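Local coordinates for protein AA9 family lytic polysaccharide monooxygenase D (Myceliophthora thermophila, PDB 5UFV) that cleaves cellulose and related polysaccharides oxidatively at a single active-site copper ion, giving C1-oxidised products, at residues A[76-88]-A[97-109]. Sequence-based numbering, arbitrary orientation.
Sequences SQGPILVWMYKCP and SGAGWFKIDEAGF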
loop_
_atom_site.group_PDB
_atom_site.type_symbol
_atom_site.label_atom_id
_atom_site.label_comp_id
_atom_site.label_asym_id
_atom_site.label_seq_id
_atom_site.Cartn_x
_atom_site.Cartn_y
_atom_site.Cartn_z
ATOM N N SER A 76 13.498 3.528 7.221
ATOM C CA SER A 76 13.021 4.835 7.635
ATOM C C SER A 76 12.884 5.852 6.522
ATOM O O SER A 76 12.482 6.958 6.779
ATOM C CB SER A 76 13.951 5.384 8.716
ATOM O OG SER A 76 13.795 4.587 9.873
ATOM N N GLN A 77 13.193 5.475 5.289
ATOM C CA GLN A 77 12.973 6.345 4.142
ATOM C C GLN A 77 12.097 5.718 3.066
ATOM O O GLN A 77 12.388 4.655 2.555
ATOM C CB GLN A 77 14.298 6.707 3.498
ATOM C CG GLN A 77 15.242 7.469 4.408
ATOM C CD GLN A 77 16.142 6.563 5.224
ATOM O OE1 GLN A 77 16.509 5.474 4.800
ATOM N NE2 GLN A 77 16.499 7.018 6.407
ATOM N N GLY A 78 11.028 6.407 2.731
ATOM C CA GLY A 78 10.259 6.149 1.547
ATOM C C GLY A 78 8.774 6.324 1.836
ATOM O O GLY A 78 8.355 6.440 2.994
ATOM N N PRO A 79 7.955 6.344 0.779
ATOM C CA PRO A 79 6.528 6.541 0.949
ATOM C C PRO A 79 5.688 5.316 1.375
ATOM O O PRO A 79 6.116 4.163 1.280
ATOM C CB PRO A 79 6.086 7.011 -0.438
ATOM C CG PRO A 79 7.026 6.355 -1.356
ATOM C CD PRO A 79 8.345 6.397 -0.638
ATOM N N ILE A 80 4.494 5.625 1.851
ATOM C CA ILE A 80 3.474 4.662 2.166
ATOM C C ILE A 80 2.370 4.917 1.160
ATOM O O ILE A 80 1.977 6.061 0.977
ATOM C CB ILE A 80 2.883 4.954 3.560
ATOM C CG1 ILE A 80 3.972 4.866 4.614
ATOM C CG2 ILE A 80 1.753 4.002 3.876
ATOM C CD1 ILE A 80 3.501 5.236 5.993
ATOM N N LEU A 81 1.872 3.862 0.524
ATOM C CA LEU A 81 0.703 3.970 -0.318
ATOM C C LEU A 81 -0.350 2.926 0.045
ATOM O O LEU A 81 -0.016 1.767 0.300
ATOM C CB LEU A 81 1.092 3.787 -1.769
ATOM C CG LEU A 81 1.903 4.940 -2.380
ATOM C CD1 LEU A 81 3.377 4.835 -2.043
ATOM C CD2 LEU A 81 1.719 4.962 -3.894
ATOM N N VAL A 82 -1.617 3.342 0.053
ATOM C CA VAL A 82 -2.704 2.434 0.265
ATOM C C VAL A 82 -3.689 2.611 -0.846
ATOM O O VAL A 82 -4.143 3.716 -1.089
ATOM C CB VAL A 82 -3.424 2.725 1.571
ATOM C CG1 VAL A 82 -4.456 1.635 1.833
ATOM C CG2 VAL A 82 -2.422 2.868 2.721
ATOM N N TRP A 83 -4.033 1.518 -1.513
ATOM C CA TRP A 83 -4.866 1.551 -2.683
ATOM C C TRP A 83 -6.029 0.626 -2.525
ATOM O O TRP A 83 -6.016 -0.272 -1.717
ATOM C CB TRP A 83 -4.127 1.009 -3.893
ATOM C CG TRP A 83 -2.771 1.559 -4.223
ATOM C CD1 TRP A 83 -1.611 1.384 -3.520
ATOM C CD2 TRP A 83 -2.417 2.290 -5.402
ATOM N NE1 TRP A 83 -0.565 2.007 -4.169
ATOM C CE2 TRP A 83 -1.031 2.561 -5.328
ATOM C CE3 TRP A 83 -3.136 2.745 -6.511
ATOM C CZ2 TRP A 83 -0.357 3.248 -6.316
ATOM C CZ3 TRP A 83 -2.458 3.436 -7.497
ATOM C CH2 TRP A 83 -1.088 3.674 -7.399
ATOM N N MET A 84 -7.004 0.806 -3.395
ATOM C CA MET A 84 -8.156 -0.050 -3.469
ATOM C C MET A 84 -8.471 -0.338 -4.919
ATOM O O MET A 84 -7.974 0.316 -5.822
ATOM C CB MET A 84 -9.365 0.601 -2.778
ATOM C CG MET A 84 -9.273 0.563 -1.274
ATOM S SD MET A 84 -10.729 1.155 -0.365
ATOM C CE MET A 84 -11.811 -0.279 -0.408
ATOM N N TYR A 85 -9.327 -1.323 -5.128
ATOM C CA TYR A 85 -9.601 -1.826 -6.455
ATOM C C TYR A 85 -10.956 -2.479 -6.402
ATOM O O TYR A 85 -11.187 -3.370 -5.585
ATOM C CB TYR A 85 -8.520 -2.839 -6.861
ATOM C CG TYR A 85 -8.734 -3.486 -8.195
ATOM C CD1 TYR A 85 -9.710 -4.464 -8.375
ATOM C CD2 TYR A 85 -7.950 -3.149 -9.266
ATOM C CE1 TYR A 85 -9.919 -5.061 -9.604
ATOM C CE2 TYR A 85 -8.132 -3.749 -10.496
ATOM C CZ TYR A 85 -9.123 -4.707 -10.665
ATOM O OH TYR A 85 -9.283 -5.289 -11.903
ATOM N N LYS A 86 -11.834 -2.028 -7.285
ATOM C CA LYS A 86 -13.184 -2.536 -7.362
ATOM C C LYS A 86 -13.246 -3.825 -8.175
ATOM O O LYS A 86 -13.127 -3.790 -9.394
ATOM C CB LYS A 86 -14.080 -1.479 -8.001
ATOM C CG LYS A 86 -15.525 -1.911 -8.205
ATOM C CD LYS A 86 -16.358 -1.697 -6.971
ATOM C CE LYS A 86 -17.680 -2.454 -7.036
ATOM N NZ LYS A 86 -18.573 -1.916 -8.081
ATOM N N CYS A 87 -13.462 -4.948 -7.505
ATOM C CA CYS A 87 -13.641 -6.209 -8.198
ATOM C C CYS A 87 -14.924 -6.170 -9.056
ATOM O O CYS A 87 -15.981 -5.799 -8.570
ATOM C CB CYS A 87 -13.687 -7.396 -7.206
ATOM S SG CYS A 87 -12.116 -7.759 -6.377
ATOM N N PRO A 88 -14.825 -6.569 -10.334
ATOM C CA PRO A 88 -16.004 -6.609 -11.206
ATOM C C PRO A 88 -17.117 -7.468 -10.649
ATOM O O PRO A 88 -18.286 -7.109 -10.787
ATOM C CB PRO A 88 -15.480 -7.241 -12.510
ATOM C CG PRO A 88 -13.996 -7.136 -12.459
ATOM C CD PRO A 88 -13.599 -7.051 -11.011
ATOM N N SER A 97 -6.349 -6.865 -12.241
ATOM C CA SER A 97 -5.716 -6.443 -13.501
ATOM C C SER A 97 -6.433 -5.255 -14.087
ATOM O O SER A 97 -7.577 -4.966 -13.728
ATOM C CB SER A 97 -5.726 -7.564 -14.524
ATOM O OG SER A 97 -7.068 -7.885 -14.837
ATOM N N GLY A 98 -5.748 -4.581 -14.998
ATOM C CA GLY A 98 -6.282 -3.371 -15.613
ATOM C C GLY A 98 -6.102 -2.143 -14.731
ATOM O O GLY A 98 -5.435 -2.190 -13.696
ATOM N N ALA A 99 -6.711 -1.037 -15.140
ATOM C CA ALA A 99 -6.533 0.237 -14.472
ATOM C C ALA A 99 -7.705 0.439 -13.563
ATOM O O ALA A 99 -8.564 1.273 -13.803
ATOM C CB ALA A 99 -6.433 1.353 -15.486
ATOM N N GLY A 100 -7.747 -0.369 -12.517
ATOM C CA GLY A 100 -8.760 -0.254 -11.495
ATOM C C GLY A 100 -8.215 0.267 -10.191
ATOM O O GLY A 100 -8.990 0.629 -9.299
ATOM N N TRP A 101 -6.901 0.314 -10.030
ATOM C CA TRP A 101 -6.341 0.723 -8.727
ATOM C C TRP A 101 -6.360 2.230 -8.488
ATOM O O TRP A 101 -5.844 3.020 -9.294
ATOM C CB TRP A 101 -4.914 0.253 -8.576
ATOM C CG TRP A 101 -4.824 -1.213 -8.564
ATOM C CD1 TRP A 101 -4.597 -2.002 -9.626
ATOM C CD2 TRP A 101 -4.966 -2.084 -7.425
ATOM N NE1 TRP A 101 -4.569 -3.301 -9.238
ATOM C CE2 TRP A 101 -4.806 -3.380 -7.886
ATOM C CE3 TRP A 101 -5.217 -1.882 -6.068
ATOM C CZ2 TRP A 101 -4.882 -4.495 -7.034
ATOM C CZ3 TRP A 101 -5.274 -2.987 -5.215
ATOM C CH2 TRP A 101 -5.099 -4.268 -5.702
ATOM N N PHE A 102 -6.922 2.629 -7.361
ATOM C CA PHE A 102 -6.888 4.016 -6.978
ATOM C C PHE A 102 -6.377 4.151 -5.541
ATOM O O PHE A 102 -6.649 3.309 -4.699
ATOM C CB PHE A 102 -8.285 4.629 -7.167
ATOM C CG PHE A 102 -9.362 3.955 -6.355
ATOM C CD1 PHE A 102 -10.060 2.876 -6.865
ATOM C CD2 PHE A 102 -9.680 4.411 -5.074
ATOM C CE1 PHE A 102 -11.051 2.257 -6.126
ATOM C CE2 PHE A 102 -10.674 3.791 -4.325
ATOM C CZ PHE A 102 -11.360 2.712 -4.858
ATOM N N LYS A 103 -5.637 5.226 -5.282
ATOM C CA LYS A 103 -5.128 5.540 -3.946
ATOM C C LYS A 103 -6.210 6.099 -3.053
ATOM O O LYS A 103 -6.963 6.988 -3.454
ATOM C CB LYS A 103 -3.991 6.562 -4.029
ATOM C CG LYS A 103 -2.668 5.940 -4.448
ATOM C CD LYS A 103 -1.753 6.887 -5.210
ATOM C CE LYS A 103 -1.095 7.928 -4.317
ATOM N NZ LYS A 103 -0.103 8.765 -5.041
ATOM N N ILE A 104 -6.243 5.603 -1.819
ATOM C CA ILE A 104 -7.051 6.195 -0.778
ATOM C C ILE A 104 -6.219 6.883 0.308
ATOM O O ILE A 104 -6.740 7.701 1.033
ATOM C CB ILE A 104 -7.984 5.155 -0.137
ATOM C CG1 ILE A 104 -7.213 4.118 0.637
ATOM C CG2 ILE A 104 -8.822 4.458 -1.206
ATOM C CD1 ILE A 104 -8.130 3.152 1.345
ATOM N N ASP A 105 -4.945 6.532 0.434
ATOM C CA ASP A 105 -4.070 7.145 1.433
ATOM C C ASP A 105 -2.623 7.212 0.918
ATOM O O ASP A 105 -2.239 6.474 0.017
ATOM C CB ASP A 105 -4.143 6.349 2.736
ATOM C CG ASP A 105 -3.842 7.197 3.979
ATOM O OD1 ASP A 105 -3.722 8.439 3.848
ATOM O OD2 ASP A 105 -3.740 6.625 5.101
ATOM N N GLU A 106 -1.825 8.107 1.475
ATOM C CA GLU A 106 -0.405 8.190 1.114
ATOM C C GLU A 106 0.345 9.048 2.128
ATOM O O GLU A 106 -0.228 9.929 2.736
ATOM C CB GLU A 106 -0.221 8.802 -0.275
ATOM C CG GLU A 106 -0.724 10.252 -0.352
ATOM C CD GLU A 106 -0.421 10.969 -1.667
ATOM O OE1 GLU A 106 0.084 10.342 -2.661
ATOM O OE2 GLU A 106 -0.710 12.198 -1.695
ATOM N N ALA A 107 1.628 8.777 2.308
ATOM C CA ALA A 107 2.456 9.618 3.154
ATOM C C ALA A 107 3.855 9.565 2.604
ATOM O O ALA A 107 4.294 8.512 2.131
ATOM C CB ALA A 107 2.422 9.145 4.593
ATOM N N GLY A 108 4.536 10.705 2.635
ATOM C CA GLY A 108 5.861 10.830 2.099
ATOM C C GLY A 108 6.761 11.607 3.022
ATOM O O GLY A 108 6.836 11.327 4.200
ATOM N N PHE A 109 7.450 12.585 2.456
ATOM C CA PHE A 109 8.553 13.216 3.105
ATOM C C PHE A 109 8.140 14.586 3.599
ATOM O O PHE A 109 7.587 15.354 2.853
ATOM C CB PHE A 109 9.697 13.366 2.117
ATOM C CG PHE A 109 10.896 14.051 2.692
ATOM C CD1 PHE A 109 11.706 13.390 3.603
ATOM C CD2 PHE A 109 11.191 15.358 2.355
ATOM C CE1 PHE A 109 12.800 14.018 4.154
ATOM C CE2 PHE A 109 12.288 16.007 2.909
ATOM C CZ PHE A 109 13.097 15.328 3.805
HETATM O O HOH W 1 6.734 8.072 4.314
HETATM O O HOH W 2 -11.704 0.033 -9.260
#
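Ile80 pairs with Ala107, Val82 with Asp105 and Met84 with Phe102 where two antiparallel strands meet in the immunoglobulin-like beta-sandwich of this AA9 enzyme. Strand 149-159 binds the other edge of 80-86. Backbone bonds grip both ends of the pairing, Ile80 N to Ala107 O (2.9 Å) and Met84 N to Phe102 O (2.8 Å). Between them lies a classic beta bulge. Two residues, Ile104 and Asp105, stand opposite the single Val82, whose O accepts Ile104 N (2.9 Å) and, weakly, Asp105 N.

One face carries Trp83, Tyr85 and Trp101. The edge of Tyr85 meets the face of Trp101, with planes at 50°, and Tyr85 CB sits over the six-membered ring of Trp101 in a CH-pi contact. Trp101 CB in turn touches Trp83 CE3 (3.7 Å). Replacing Trp101 with an alanine would probably leave Tyr85 without the ring it packs against and Gly96 O without its indole donor. Lys103 CG lies over the six-membered ring of Trp83. The lysine chain bends at chi3 (74°), and NZ reaches Glu106 OE1 in a salt bridge (2.9 Å) and also Pro220 O.

The other face packs Met84 CB on Phe102 CZ and Met84 SD on Ile104 CD1 (3.7 Å). Water 2 links Lys86 N and Gly100 O. Tyr85 CG is anti to the backbone N (chi1 177°), which places the ring beside Gly100 and brings OH to Ser97. There Tyr85 OH donates to an in-plane lone pair of Ser97 O at 2.5 Å.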